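Local coordinates for non-toxic crystal protein (Bacillus thuringiensis, PDB 2D42) that is non-toxic itself but closely resembles beta-pore-forming toxins in structure, and belongs to the aerolysin and epsilon-toxin clan, at residues P34-G39 against V172-G177; Y28-N33 against N176-Y181; G92-T97 against A123-N128; V168-V173 against Y221-G226; A38-R43 against G101-N106. All blocks are in the same frame, centred on the assembly; numbering follows the deposited sequence.

Contact 1. Residues P34-G39 against V172-G177; sequences PIRIAG and VVSGNG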
# COMPACT_ATOMS: atom_id res chain seq x y z
N PRO A 34 -12.59 -5.60 21.97
CA PRO A 34 -11.19 -5.18 21.95
C PRO A 34 -10.85 -3.88 21.27
O PRO A 34 -11.55 -3.42 20.37
CB PRO A 34 -10.49 -6.37 21.30
CG PRO A 34 -11.52 -6.85 20.33
CD PRO A 34 -12.79 -6.81 21.14
N ILE A 35 -9.76 -3.28 21.73
CA ILE A 35 -9.25 -2.05 21.14
C ILE A 35 -8.92 -2.53 19.73
O ILE A 35 -8.21 -3.51 19.58
CB ILE A 35 -7.95 -1.59 21.82
CG1 ILE A 35 -8.25 -1.14 23.25
CG2 ILE A 35 -7.30 -0.47 21.01
CD1 ILE A 35 -7.02 -0.93 24.09
N ARG A 36 -9.45 -1.87 18.71
CA ARG A 36 -9.16 -2.34 17.38
C ARG A 36 -8.90 -1.26 16.35
O ARG A 36 -9.24 -0.09 16.54
CB ARG A 36 -10.28 -3.26 16.87
CG ARG A 36 -11.53 -2.53 16.41
CD ARG A 36 -12.44 -3.46 15.60
NE ARG A 36 -12.89 -4.61 16.39
CZ ARG A 36 -12.50 -5.87 16.19
NH1 ARG A 36 -11.64 -6.17 15.23
NH2 ARG A 36 -12.97 -6.83 16.97
N ILE A 37 -8.30 -1.69 15.25
CA ILE A 37 -7.97 -0.84 14.12
C ILE A 37 -8.76 -1.42 12.97
O ILE A 37 -8.68 -2.62 12.71
CB ILE A 37 -6.45 -0.90 13.82
CG1 ILE A 37 -5.70 -0.04 14.84
CG2 ILE A 37 -6.17 -0.48 12.38
CD1 ILE A 37 -4.20 -0.25 14.83
N ALA A 38 -9.53 -0.57 12.29
CA ALA A 38 -10.35 -1.01 11.17
C ALA A 38 -10.43 0.02 10.06
O ALA A 38 -10.04 1.18 10.24
CB ALA A 38 -11.77 -1.32 11.67
N GLY A 39 -10.94 -0.40 8.91
CA GLY A 39 -11.09 0.50 7.78
C GLY A 39 -9.77 1.08 7.30
O GLY A 39 -9.68 2.26 6.99
N VAL A 172 -9.95 3.56 11.39
CA VAL A 172 -10.85 3.85 12.49
C VAL A 172 -10.36 3.09 13.72
O VAL A 172 -10.00 1.91 13.63
CB VAL A 172 -12.29 3.40 12.18
CG1 VAL A 172 -13.18 3.63 13.39
CG2 VAL A 172 -12.83 4.17 10.97
N VAL A 173 -10.33 3.78 14.85
CA VAL A 173 -9.89 3.16 16.10
C VAL A 173 -11.07 3.19 17.06
O VAL A 173 -11.71 4.22 17.24
CB VAL A 173 -8.70 3.94 16.69
CG1 VAL A 173 -8.42 3.48 18.11
CG2 VAL A 173 -7.47 3.72 15.81
N SER A 174 -11.35 2.04 17.66
CA SER A 174 -12.47 1.92 18.59
C SER A 174 -12.28 0.72 19.52
O SER A 174 -11.28 0.02 19.44
CB SER A 174 -13.78 1.76 17.80
OG SER A 174 -13.71 0.62 16.96
N GLY A 175 -13.26 0.48 20.39
CA GLY A 175 -13.16 -0.64 21.30
C GLY A 175 -12.96 -0.19 22.74
O GLY A 175 -12.91 1.01 23.02
N ASN A 176 -12.83 -1.16 23.64
CA ASN A 176 -12.68 -0.88 25.06
C ASN A 176 -11.40 -1.43 25.66
O ASN A 176 -10.85 -2.42 25.20
CB ASN A 176 -13.85 -1.49 25.86
CG ASN A 176 -15.18 -0.89 25.49
OD1 ASN A 176 -16.08 -1.59 25.01
ND2 ASN A 176 -15.34 0.41 25.71
N GLY A 177 -10.96 -0.76 26.72
CA GLY A 177 -9.79 -1.19 27.45
C GLY A 177 -10.27 -1.52 28.85
O GLY A 177 -11.38 -1.14 29.23
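Ala38 and Val172 close the tight end of this antiparallel strand pairing with two backbone bonds: Val172 N reaches Ala38 O at 2.6 Å in an almost straight line, and Ala38 N gives to Val172 O at 2.9 Å. Two residues on, Arg36 N donates to Ser174 O at 2.7 Å, but the return bond from Ser174 N to Arg36 O is longer, at 3.2 Å. Between these pairs stands the non-hydrogen-bonded couple Ile37 and Val173, with Ile37 CG1 lying 4.3 Å from Val173 CG2 on the face that helix 5-19 covers. Past the strand the backbones stay close because Gly175 has no side chain: its CA makes a CH...O contact of 3.3 Å with Pro34 O. Ile35 CG1 leans on the carbonyl oxygen of Asn176.

The face carrying Arg36 and Ser174 is the looser, solvent side. Arg36 CG sits between its backbone N and carbonyl carbon (chi1 77°) and passes Ser174 OG at 3.9 Å; the chain then bends at chi3 as the residue runs into an exposed setting. On the Ile37 and Val173 face, helix 5-19 lays Leu5 against Val173, and Leu5 and Leu6 against Ile35, while Ile99 touches Ile37. Val173 also bonds through its backbone to Ala220, placing strand 150-185 between strands 36-43 and 219-244.

Contact 2. Residues Y28-N33 against N176-Y181; sequences YSDDTN and NGIIRY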
# COMPACT_ATOMS: atom_id res chain seq x y z
N TYR A 28 -5.48 -3.59 30.08
CA TYR A 28 -5.39 -4.41 28.89
C TYR A 28 -6.63 -4.23 28.03
O TYR A 28 -7.60 -3.60 28.46
CB TYR A 28 -5.23 -5.89 29.29
CG TYR A 28 -6.16 -6.31 30.40
CD1 TYR A 28 -7.48 -6.68 30.14
CD2 TYR A 28 -5.73 -6.31 31.73
CE1 TYR A 28 -8.35 -7.04 31.18
CE2 TYR A 28 -6.60 -6.67 32.78
CZ TYR A 28 -7.90 -7.03 32.49
OH TYR A 28 -8.76 -7.38 33.51
N SER A 29 -6.60 -4.77 26.82
CA SER A 29 -7.73 -4.67 25.91
C SER A 29 -8.89 -5.56 26.38
O SER A 29 -8.66 -6.64 26.91
CB SER A 29 -7.31 -5.09 24.50
OG SER A 29 -8.42 -5.08 23.62
N ASP A 30 -10.11 -5.10 26.18
CA ASP A 30 -11.32 -5.83 26.57
C ASP A 30 -11.68 -6.90 25.54
O ASP A 30 -12.11 -6.58 24.43
CB ASP A 30 -12.48 -4.85 26.73
CG ASP A 30 -13.79 -5.54 27.02
OD1 ASP A 30 -13.79 -6.76 27.30
OD2 ASP A 30 -14.83 -4.84 26.99
N ASP A 31 -11.54 -8.17 25.91
CA ASP A 31 -11.84 -9.26 25.00
C ASP A 31 -13.21 -9.27 24.36
O ASP A 31 -13.36 -9.80 23.26
CB ASP A 31 -11.60 -10.60 25.69
CG ASP A 31 -10.13 -10.96 25.77
OD1 ASP A 31 -9.29 -10.09 25.45
OD2 ASP A 31 -9.81 -12.10 26.16
N THR A 32 -14.22 -8.70 25.00
CA THR A 32 -15.55 -8.71 24.40
C THR A 32 -15.80 -7.55 23.44
O THR A 32 -16.83 -7.50 22.76
CB THR A 32 -16.65 -8.70 25.47
OG1 THR A 32 -16.37 -9.69 26.46
CG2 THR A 32 -17.99 -9.03 24.83
N ASN A 33 -14.87 -6.60 23.39
CA ASN A 33 -14.96 -5.45 22.50
C ASN A 33 -13.55 -4.88 22.54
O ASN A 33 -13.32 -3.79 23.08
CB ASN A 33 -15.96 -4.42 23.01
CG ASN A 33 -16.30 -3.36 21.97
OD1 ASN A 33 -16.76 -2.26 22.29
ND2 ASN A 33 -16.07 -3.69 20.70
N ASN A 176 -12.83 -1.16 23.64
CA ASN A 176 -12.68 -0.88 25.06
C ASN A 176 -11.40 -1.43 25.66
O ASN A 176 -10.85 -2.42 25.20
CB ASN A 176 -13.85 -1.49 25.86
CG ASN A 176 -15.18 -0.89 25.49
OD1 ASN A 176 -16.08 -1.59 25.01
ND2 ASN A 176 -15.34 0.41 25.71
N GLY A 177 -10.96 -0.76 26.72
CA GLY A 177 -9.79 -1.19 27.45
C GLY A 177 -10.27 -1.52 28.85
O GLY A 177 -11.38 -1.14 29.23
N ILE A 178 -9.46 -2.23 29.62
CA ILE A 178 -9.83 -2.58 30.98
C ILE A 178 -8.70 -2.09 31.87
O ILE A 178 -7.53 -2.36 31.60
CB ILE A 178 -9.97 -4.10 31.19
CG1 ILE A 178 -11.11 -4.65 30.33
CG2 ILE A 178 -10.21 -4.40 32.66
CD1 ILE A 178 -12.47 -4.05 30.62
N ILE A 179 -9.05 -1.37 32.93
CA ILE A 179 -8.05 -0.86 33.85
C ILE A 179 -8.36 -1.31 35.28
O ILE A 179 -9.49 -1.16 35.75
CB ILE A 179 -7.98 0.67 33.82
CG1 ILE A 179 -7.67 1.15 32.40
CG2 ILE A 179 -6.91 1.15 34.79
CD1 ILE A 179 -7.70 2.67 32.24
N ARG A 180 -7.36 -1.86 35.95
CA ARG A 180 -7.51 -2.33 37.31
C ARG A 180 -6.82 -1.40 38.30
O ARG A 180 -5.64 -1.10 38.18
CB ARG A 180 -6.92 -3.73 37.45
CG ARG A 180 -7.62 -4.76 36.60
CD ARG A 180 -7.08 -6.15 36.85
NE ARG A 180 -8.11 -7.13 36.54
CZ ARG A 180 -9.24 -7.26 37.24
NH1 ARG A 180 -9.46 -6.47 38.29
NH2 ARG A 180 -10.15 -8.15 36.88
N TYR A 181 -7.58 -0.95 39.29
CA TYR A 181 -7.07 -0.06 40.33
C TYR A 181 -7.42 -0.65 41.69
O TYR A 181 -8.31 -1.51 41.79
CB TYR A 181 -7.77 1.30 40.29
CG TYR A 181 -7.80 2.01 38.98
CD1 TYR A 181 -6.70 2.76 38.54
CD2 TYR A 181 -8.96 2.02 38.20
CE1 TYR A 181 -6.77 3.52 37.38
CE2 TYR A 181 -9.03 2.77 37.03
CZ TYR A 181 -7.93 3.52 36.63
OH TYR A 181 -8.01 4.28 35.49
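Tyr28 presents one ring face to Ile178 and its phenol edge to Arg180. Over that face, near the ring centre, lies Ile178 O, an atom whose position is less certain; Ile178 CB comes up to Tyr28 CE1 at 3.4 Å, and the Ile178 CG2 branch reaches Tyr28 CZ at 3.5 Å. At the edge, near the ring plane, Arg180 NE gives a weak, bent hydrogen bond to Tyr28 OH at 3.1 Å, with guanidinium and ring planes 44° apart. The stronger hold on this arginine is the salt bridge from NH1 to Glu192. Tyr28 CG stands between its backbone N and carbonyl carbon (chi1 44°), and from there the ring crosses the isoleucine.

The side chains of Asp30 and Asn176 lie side by side and point the same way, with carboxylate and amide planes 36° apart. Asp30 CB packs on Ile178 CG1 at 3.9 Å. OD2 is salt-bridged to Arg196, and OD1 accepts Thr32 N from above the carboxylate plane, an Asx turn at the start of the type I beta turn from Asp30 to Asn33.

This turn clasps Asn176 by both backbone polar atoms: Asp30 N donates to Asn176 O at 2.9 Å from above the carbonyl plane, and Asn176 N gives to Asn33 O at 2.7 Å. Ile178 N to Tyr28 O, 2.6 Å, continues the antiparallel pairing of strands 23-29 and 150-185. On its other edge strand 150-185 pairs with strand 189-198, while helix 5-19 covers Ile179 and Tyr181.

Contact 3. Residues G92-T97 against A123-N128; sequences GVTAGT and AVTNEN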
# COMPACT_ATOMS: atom_id res chain seq x y z
N GLY A 92 2.24 5.98 12.31
CA GLY A 92 1.15 5.02 12.36
C GLY A 92 0.58 4.78 13.74
O GLY A 92 0.79 5.56 14.67
N VAL A 93 -0.16 3.69 13.87
CA VAL A 93 -0.79 3.34 15.13
C VAL A 93 -0.94 1.83 15.20
O VAL A 93 -0.96 1.16 14.17
CB VAL A 93 -2.18 4.01 15.24
CG1 VAL A 93 -3.09 3.55 14.09
CG2 VAL A 93 -2.82 3.70 16.60
N THR A 94 -1.02 1.29 16.42
CA THR A 94 -1.18 -0.15 16.61
C THR A 94 -1.85 -0.49 17.94
O THR A 94 -1.72 0.24 18.92
CB THR A 94 0.18 -0.89 16.56
OG1 THR A 94 -0.04 -2.31 16.66
CG2 THR A 94 1.07 -0.45 17.71
N ALA A 95 -2.56 -1.61 17.95
CA ALA A 95 -3.24 -2.09 19.14
C ALA A 95 -2.45 -3.28 19.66
O ALA A 95 -2.94 -4.05 20.50
CB ALA A 95 -4.67 -2.50 18.81
N GLY A 96 -1.23 -3.45 19.16
CA GLY A 96 -0.40 -4.55 19.59
C GLY A 96 -0.27 -5.69 18.60
O GLY A 96 0.50 -6.63 18.82
N THR A 97 -1.01 -5.62 17.49
CA THR A 97 -0.95 -6.66 16.47
C THR A 97 -0.68 -6.06 15.09
O THR A 97 -1.32 -5.08 14.70
CB THR A 97 -2.27 -7.45 16.39
OG1 THR A 97 -2.56 -8.04 17.66
CG2 THR A 97 -2.19 -8.54 15.33
N ALA A 123 1.62 -1.81 6.35
CA ALA A 123 1.09 -1.93 7.70
C ALA A 123 1.21 -0.58 8.38
O ALA A 123 2.29 0.01 8.41
CB ALA A 123 1.89 -2.99 8.48
N VAL A 124 0.09 -0.09 8.91
CA VAL A 124 0.11 1.20 9.59
C VAL A 124 0.62 0.96 11.01
O VAL A 124 0.86 1.90 11.76
CB VAL A 124 -1.31 1.82 9.68
CG1 VAL A 124 -2.20 0.99 10.62
CG2 VAL A 124 -1.22 3.26 10.17
N THR A 125 0.80 -0.32 11.34
CA THR A 125 1.22 -0.74 12.68
C THR A 125 2.70 -0.80 12.98
O THR A 125 3.10 -1.06 14.12
CB THR A 125 0.62 -2.11 13.02
OG1 THR A 125 1.05 -3.07 12.05
CG2 THR A 125 -0.90 -2.05 13.02
N ASN A 126 3.54 -0.58 11.97
CA ASN A 126 4.98 -0.60 12.18
C ASN A 126 5.69 0.19 11.09
O ASN A 126 5.08 0.60 10.11
CB ASN A 126 5.49 -2.04 12.24
CG ASN A 126 5.39 -2.75 10.90
OD1 ASN A 126 6.01 -2.33 9.92
ND2 ASN A 126 4.62 -3.83 10.86
N GLU A 127 6.99 0.41 11.26
CA GLU A 127 7.74 1.18 10.28
C GLU A 127 8.60 0.33 9.37
O GLU A 127 9.56 0.82 8.79
CB GLU A 127 8.60 2.22 11.00
CG GLU A 127 7.81 3.23 11.80
CD GLU A 127 8.69 4.23 12.53
OE1 GLU A 127 9.53 4.88 11.86
OE2 GLU A 127 8.54 4.39 13.75
N ASN A 128 8.25 -0.95 9.24
CA ASN A 128 9.02 -1.84 8.38
C ASN A 128 8.63 -1.65 6.92
O ASN A 128 7.56 -1.14 6.60
CB ASN A 128 8.79 -3.32 8.76
CG ASN A 128 9.09 -3.61 10.22
OD1 ASN A 128 10.03 -3.07 10.80
ND2 ASN A 128 8.29 -4.48 10.82
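Val93 and Val124 are joined by one backbone hydrogen bond, Val93 N to Val124 O at 2.9 Å, with the donor tilted 33° from the carbonyl plane. It ties the end of long strand 71-94 to the loop between strands 114-122 and 129-146, in the elongated, strand-rich fold of the aerolysin and epsilon-toxin clan. Two CH...O contacts flank the bond: Gly92 CA on the same Val124 O at 3.2 Å, and Thr125 CA on Val93 O at 3.3 Å. Gly92, lacking a side chain, allows that carbonyl to approach so closely.

Val124 spreads its branches along the strand. CG2, anti to the backbone N, lies 3.7 Å from Gly92 CA, whereas CG1 faces Val93 O. Phe222 of strand 219-244 packs against both Val93 and Val124, and Ile3 and Leu5 add to the cover of Val93.

Thr94 and Thr125 cross at about a right angle. Thr94 OG1 lies 3.7 Å from Thr125 CB, a packing contact rather than a bond. The methyl of Thr125 is wedged between two carbonyl oxygens, with CG2 at 3.4 Å from Val93 O and 3.5 Å from Thr97 O. The Thr125 hydroxyl is taken up by Asn98 OD1 and Ile99 N. Beyond it Asn126 forms an Asx turn with Asn128 N, and its ND2 binds Asn98 and Tyr130. Across the contact, Thr94 OG1, anti to its backbone N (chi1 -176°), accepts Gly96 N at 3.0 Å to form an ST turn.

Contact 4. Residues V168-V173 against Y221-G226; sequences VLECVV and YFTGEG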
# COMPACT_ATOMS: atom_id res chain seq x y z
N VAL A 168 -1.12 9.14 2.72
CA VAL A 168 -1.85 9.58 3.90
C VAL A 168 -2.49 8.29 4.38
O VAL A 168 -3.23 7.65 3.64
CB VAL A 168 -2.94 10.63 3.55
CG1 VAL A 168 -3.81 10.91 4.78
CG2 VAL A 168 -2.27 11.94 3.10
N LEU A 169 -2.16 7.87 5.59
CA LEU A 169 -2.71 6.62 6.10
C LEU A 169 -3.87 6.90 7.03
O LEU A 169 -3.79 7.78 7.88
CB LEU A 169 -1.61 5.83 6.83
CG LEU A 169 -0.35 5.61 5.99
CD1 LEU A 169 0.71 4.90 6.83
CD2 LEU A 169 -0.69 4.80 4.73
N GLU A 170 -4.96 6.16 6.85
CA GLU A 170 -6.15 6.36 7.66
C GLU A 170 -6.75 5.05 8.16
O GLU A 170 -6.53 4.00 7.57
CB GLU A 170 -7.21 7.11 6.84
CG GLU A 170 -6.83 8.54 6.53
CD GLU A 170 -7.76 9.20 5.53
OE1 GLU A 170 -7.67 10.42 5.35
OE2 GLU A 170 -8.58 8.48 4.91
N CYS A 171 -7.48 5.13 9.26
CA CYS A 171 -8.16 3.98 9.83
C CYS A 171 -9.05 4.43 10.97
O CYS A 171 -8.95 5.57 11.44
CB CYS A 171 -7.15 2.93 10.33
SG CYS A 171 -6.12 3.39 11.77
N VAL A 172 -9.95 3.56 11.39
CA VAL A 172 -10.85 3.85 12.49
C VAL A 172 -10.36 3.09 13.72
O VAL A 172 -10.00 1.91 13.63
CB VAL A 172 -12.29 3.40 12.18
CG1 VAL A 172 -13.18 3.63 13.39
CG2 VAL A 172 -12.83 4.17 10.97
N VAL A 173 -10.33 3.78 14.85
CA VAL A 173 -9.89 3.16 16.10
C VAL A 173 -11.07 3.19 17.06
O VAL A 173 -11.71 4.22 17.24
CB VAL A 173 -8.70 3.94 16.69
CG1 VAL A 173 -8.42 3.48 18.11
CG2 VAL A 173 -7.47 3.72 15.81
N TYR A 221 -10.91 8.74 14.55
CA TYR A 221 -10.36 8.60 13.20
C TYR A 221 -8.88 8.95 13.25
O TYR A 221 -8.50 10.04 13.69
CB TYR A 221 -11.10 9.53 12.23
CG TYR A 221 -12.49 9.07 11.86
CD1 TYR A 221 -13.61 9.45 12.61
CD2 TYR A 221 -12.70 8.23 10.76
CE1 TYR A 221 -14.90 9.01 12.27
CE2 TYR A 221 -13.98 7.78 10.42
CZ TYR A 221 -15.08 8.18 11.17
OH TYR A 221 -16.34 7.74 10.81
N PHE A 222 -8.05 8.02 12.82
CA PHE A 222 -6.61 8.25 12.83
C PHE A 222 -6.10 8.69 11.47
O PHE A 222 -6.54 8.18 10.44
CB PHE A 222 -5.85 6.97 13.24
CG PHE A 222 -4.36 7.08 13.11
CD1 PHE A 222 -3.61 7.79 14.05
CD2 PHE A 222 -3.69 6.52 12.02
CE1 PHE A 222 -2.22 7.94 13.90
CE2 PHE A 222 -2.32 6.67 11.86
CZ PHE A 222 -1.58 7.38 12.80
N THR A 223 -5.20 9.66 11.46
CA THR A 223 -4.61 10.11 10.20
C THR A 223 -3.10 10.09 10.35
O THR A 223 -2.53 10.82 11.16
CB THR A 223 -5.09 11.51 9.79
OG1 THR A 223 -6.48 11.45 9.45
CG2 THR A 223 -4.32 12.01 8.56
N GLY A 224 -2.47 9.22 9.57
CA GLY A 224 -1.03 9.08 9.62
C GLY A 224 -0.38 9.35 8.27
O GLY A 224 -1.00 9.89 7.35
N GLU A 225 0.87 8.93 8.15
CA GLU A 225 1.62 9.17 6.94
C GLU A 225 2.65 8.10 6.63
O GLU A 225 3.21 7.47 7.53
CB GLU A 225 2.31 10.53 7.07
CG GLU A 225 3.14 10.96 5.89
CD GLU A 225 4.03 12.13 6.25
OE1 GLU A 225 3.54 13.08 6.90
OE2 GLU A 225 5.23 12.10 5.88
N GLY A 226 2.90 7.91 5.34
CA GLY A 226 3.89 6.93 4.91
C GLY A 226 4.45 7.30 3.54
O GLY A 226 4.35 8.45 3.11
O HOH W 1 -7.65 12.25 7.24
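Glu170 runs alongside Thr223, both side chains pointing the same way from neighbouring strands. Its CB lies 3.8 Å from Phe222 O. One bond further, CG keeps near that carbonyl and passes Thr223 OG1 at 4.1 Å, and from CG the chain is extended. At the tip OE1 accepts a hydrogen bond from a water at 2.6 Å, and the same water lies 2.6 Å from Thr223 OG1, bridging the two residues. OE1 also forms a salt bridge with Arg43, so one carboxylate oxygen serves both strands that flank its own.

Strands 150-185 and 219-244 pair antiparallel here within the large curled sheet, a fold consistent with the aerolysin and epsilon-toxin clan. The backbone bonds differ in quality: Gly224 N meets Leu169 O in the carbonyl plane at 2.6 Å, Leu169 N approaches Gly224 O from well above its plane, and Cys171 N to Phe222 O is weak, at 3.4 Å.

On the face turned from Glu170, Cys171 SG sits between its backbone N and carbonyl carbon (chi1 67°) and makes an oblique sulfur-aromatic contact with Phe222, 5.1 Å from the ring centroid. The ring also meets Val93, Val124 and Phe211. Leu169 sends CD1 toward the carbonyl of Glu225. Back on the glutamate face, Val172 CG2 touches the Tyr221 ring carbon CE2 at 3.8 Å, and the tyrosine hydroxyl is bound to Arg219.

Contact 5. Residues A38-R43 against G101-N106; sequences AGLDAR and GKYFAN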
# COMPACT_ATOMS: atom_id res chain seq x y z
N ALA A 38 -9.53 -0.57 12.29
CA ALA A 38 -10.35 -1.01 11.17
C ALA A 38 -10.43 0.02 10.06
O ALA A 38 -10.04 1.18 10.24
CB ALA A 38 -11.77 -1.32 11.67
N GLY A 39 -10.94 -0.40 8.91
CA GLY A 39 -11.09 0.50 7.78
C GLY A 39 -9.77 1.08 7.30
O GLY A 39 -9.68 2.26 6.99
N LEU A 40 -8.75 0.24 7.25
CA LEU A 40 -7.43 0.68 6.79
C LEU A 40 -7.49 1.31 5.40
O LEU A 40 -8.03 0.72 4.46
CB LEU A 40 -6.50 -0.53 6.74
CG LEU A 40 -5.27 -0.61 7.63
CD1 LEU A 40 -5.37 0.31 8.83
CD2 LEU A 40 -5.12 -2.06 8.05
N ASP A 41 -6.93 2.51 5.26
CA ASP A 41 -6.93 3.18 3.96
C ASP A 41 -5.62 3.93 3.74
O ASP A 41 -5.02 4.45 4.68
CB ASP A 41 -8.11 4.15 3.85
CG ASP A 41 -8.53 4.40 2.40
OD1 ASP A 41 -7.86 3.88 1.48
OD2 ASP A 41 -9.53 5.12 2.19
N ALA A 42 -5.18 3.97 2.49
CA ALA A 42 -3.94 4.65 2.14
C ALA A 42 -4.13 5.37 0.83
O ALA A 42 -4.27 4.74 -0.22
CB ALA A 42 -2.81 3.65 2.03
N ARG A 43 -4.15 6.69 0.87
CA ARG A 43 -4.33 7.47 -0.34
C ARG A 43 -3.08 8.28 -0.66
O ARG A 43 -2.24 8.52 0.20
CB ARG A 43 -5.57 8.37 -0.24
CG ARG A 43 -5.65 9.24 0.99
CD ARG A 43 -7.09 9.77 1.16
NE ARG A 43 -7.26 10.54 2.39
CZ ARG A 43 -6.72 11.73 2.61
NH1 ARG A 43 -5.98 12.32 1.68
NH2 ARG A 43 -6.93 12.35 3.77
N GLY A 101 -2.33 -4.33 5.15
CA GLY A 101 -3.46 -3.93 4.31
C GLY A 101 -3.11 -3.94 2.82
O GLY A 101 -1.94 -3.81 2.45
N LYS A 102 -4.13 -4.10 1.98
CA LYS A 102 -3.94 -4.10 0.53
C LYS A 102 -4.51 -2.76 0.05
O LYS A 102 -5.61 -2.39 0.45
CB LYS A 102 -4.73 -5.24 -0.11
CG LYS A 102 -4.10 -5.83 -1.37
CD LYS A 102 -3.81 -4.78 -2.44
CE LYS A 102 -3.33 -5.43 -3.73
NZ LYS A 102 -2.21 -6.39 -3.50
N TYR A 103 -3.77 -2.04 -0.79
CA TYR A 103 -4.23 -0.73 -1.27
C TYR A 103 -4.07 -0.54 -2.79
O TYR A 103 -3.39 -1.33 -3.45
CB TYR A 103 -3.45 0.38 -0.56
CG TYR A 103 -3.38 0.23 0.95
CD1 TYR A 103 -4.47 0.53 1.76
CD2 TYR A 103 -2.21 -0.21 1.56
CE1 TYR A 103 -4.40 0.40 3.15
CE2 TYR A 103 -2.12 -0.34 2.95
CZ TYR A 103 -3.21 -0.02 3.73
OH TYR A 103 -3.10 -0.10 5.10
N PHE A 104 -4.70 0.51 -3.32
CA PHE A 104 -4.65 0.82 -4.74
C PHE A 104 -4.62 2.33 -4.97
O PHE A 104 -4.96 3.11 -4.08
CB PHE A 104 -5.87 0.23 -5.46
CG PHE A 104 -5.85 -1.27 -5.56
CD1 PHE A 104 -5.24 -1.90 -6.65
CD2 PHE A 104 -6.42 -2.06 -4.57
CE1 PHE A 104 -5.20 -3.29 -6.74
CE2 PHE A 104 -6.39 -3.45 -4.65
CZ PHE A 104 -5.78 -4.06 -5.74
N ALA A 105 -4.21 2.73 -6.17
CA ALA A 105 -4.15 4.14 -6.52
C ALA A 105 -4.08 4.29 -8.03
O ALA A 105 -3.33 3.57 -8.70
CB ALA A 105 -2.94 4.79 -5.87
N ASN A 106 -4.90 5.19 -8.57
CA ASN A 106 -4.93 5.44 -10.00
C ASN A 106 -3.97 6.59 -10.28
O ASN A 106 -4.36 7.75 -10.22
CB ASN A 106 -6.35 5.80 -10.45
CG ASN A 106 -7.30 4.63 -10.36
OD1 ASN A 106 -7.06 3.58 -10.97
ND2 ASN A 106 -8.38 4.79 -9.61
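Ala42 covers one face of the Tyr103 ring: its CB stands 3.6 Å from the ring centroid, only 14° off the normal, a CH-pi contact squarely over the face. The nearest ring atom, CD1, is 3.5 Å from that methyl. On the opposite face, toward the rim, lies Gly101 C, 3.7 Å above the plane of the Tyr103 ring. Thus the ring is sandwiched between a residue of the facing strand and the backbone of its own. At its edge, in plane, comes the carbonyl carbon of Leu40. The phenol oxygen touches the same residue, Tyr103 OH lying 3.4 Å from Leu40 CG, and the two side chains cross obliquely. Asp41 adds its carbonyl carbon, 3.8 Å from Tyr103 CE1.

No hydrogen bond joins the two strands, whose axes approach to 7.0 Å at an angle of 30°. This is face-to-face packing of two beta sheets: strand 40-43 pairs with strand 150-185 in the large sheet, strand 101-109 with strand 114-122 in the three-stranded one. Tyr103 CG is anti to its carbonyl carbon (chi1 -48°), which directs CG, and with it the ring, toward strand 40-43.

Further out, Phe120 of strand 114-122 meets the Tyr103 ring. Leu169 of strand 150-185 packs on Ala42. Leu40, just after the corner that the chain turns at Gly39, packs on Cys171, Ile99 and Val124.

Strand 150-185 takes part in contacts 1, 2 and 4, pairing in turn with strands 36-43, 23-29 and 219-244 of one large sheet. Contacts 1 and 2, with centres 12 Å apart, share Asn176 and Gly177; contacts 1 and 4, 13 Å apart, share Val172 and Val173. Contacts 1 and 5 start from the same chain region, the bend at Gly39 leading from one to the other. The centres of contacts 3 and 4 are 11 Å apart, and the two meet at Phe222. Along the sequence, contact 3 and the 101-106 segment of contact 5 fall between residues 28-43 and 168-181. Strand 150-185 thus gathers sequence-distant strands into one sheet, against which the three-stranded sheet packs at contact 5.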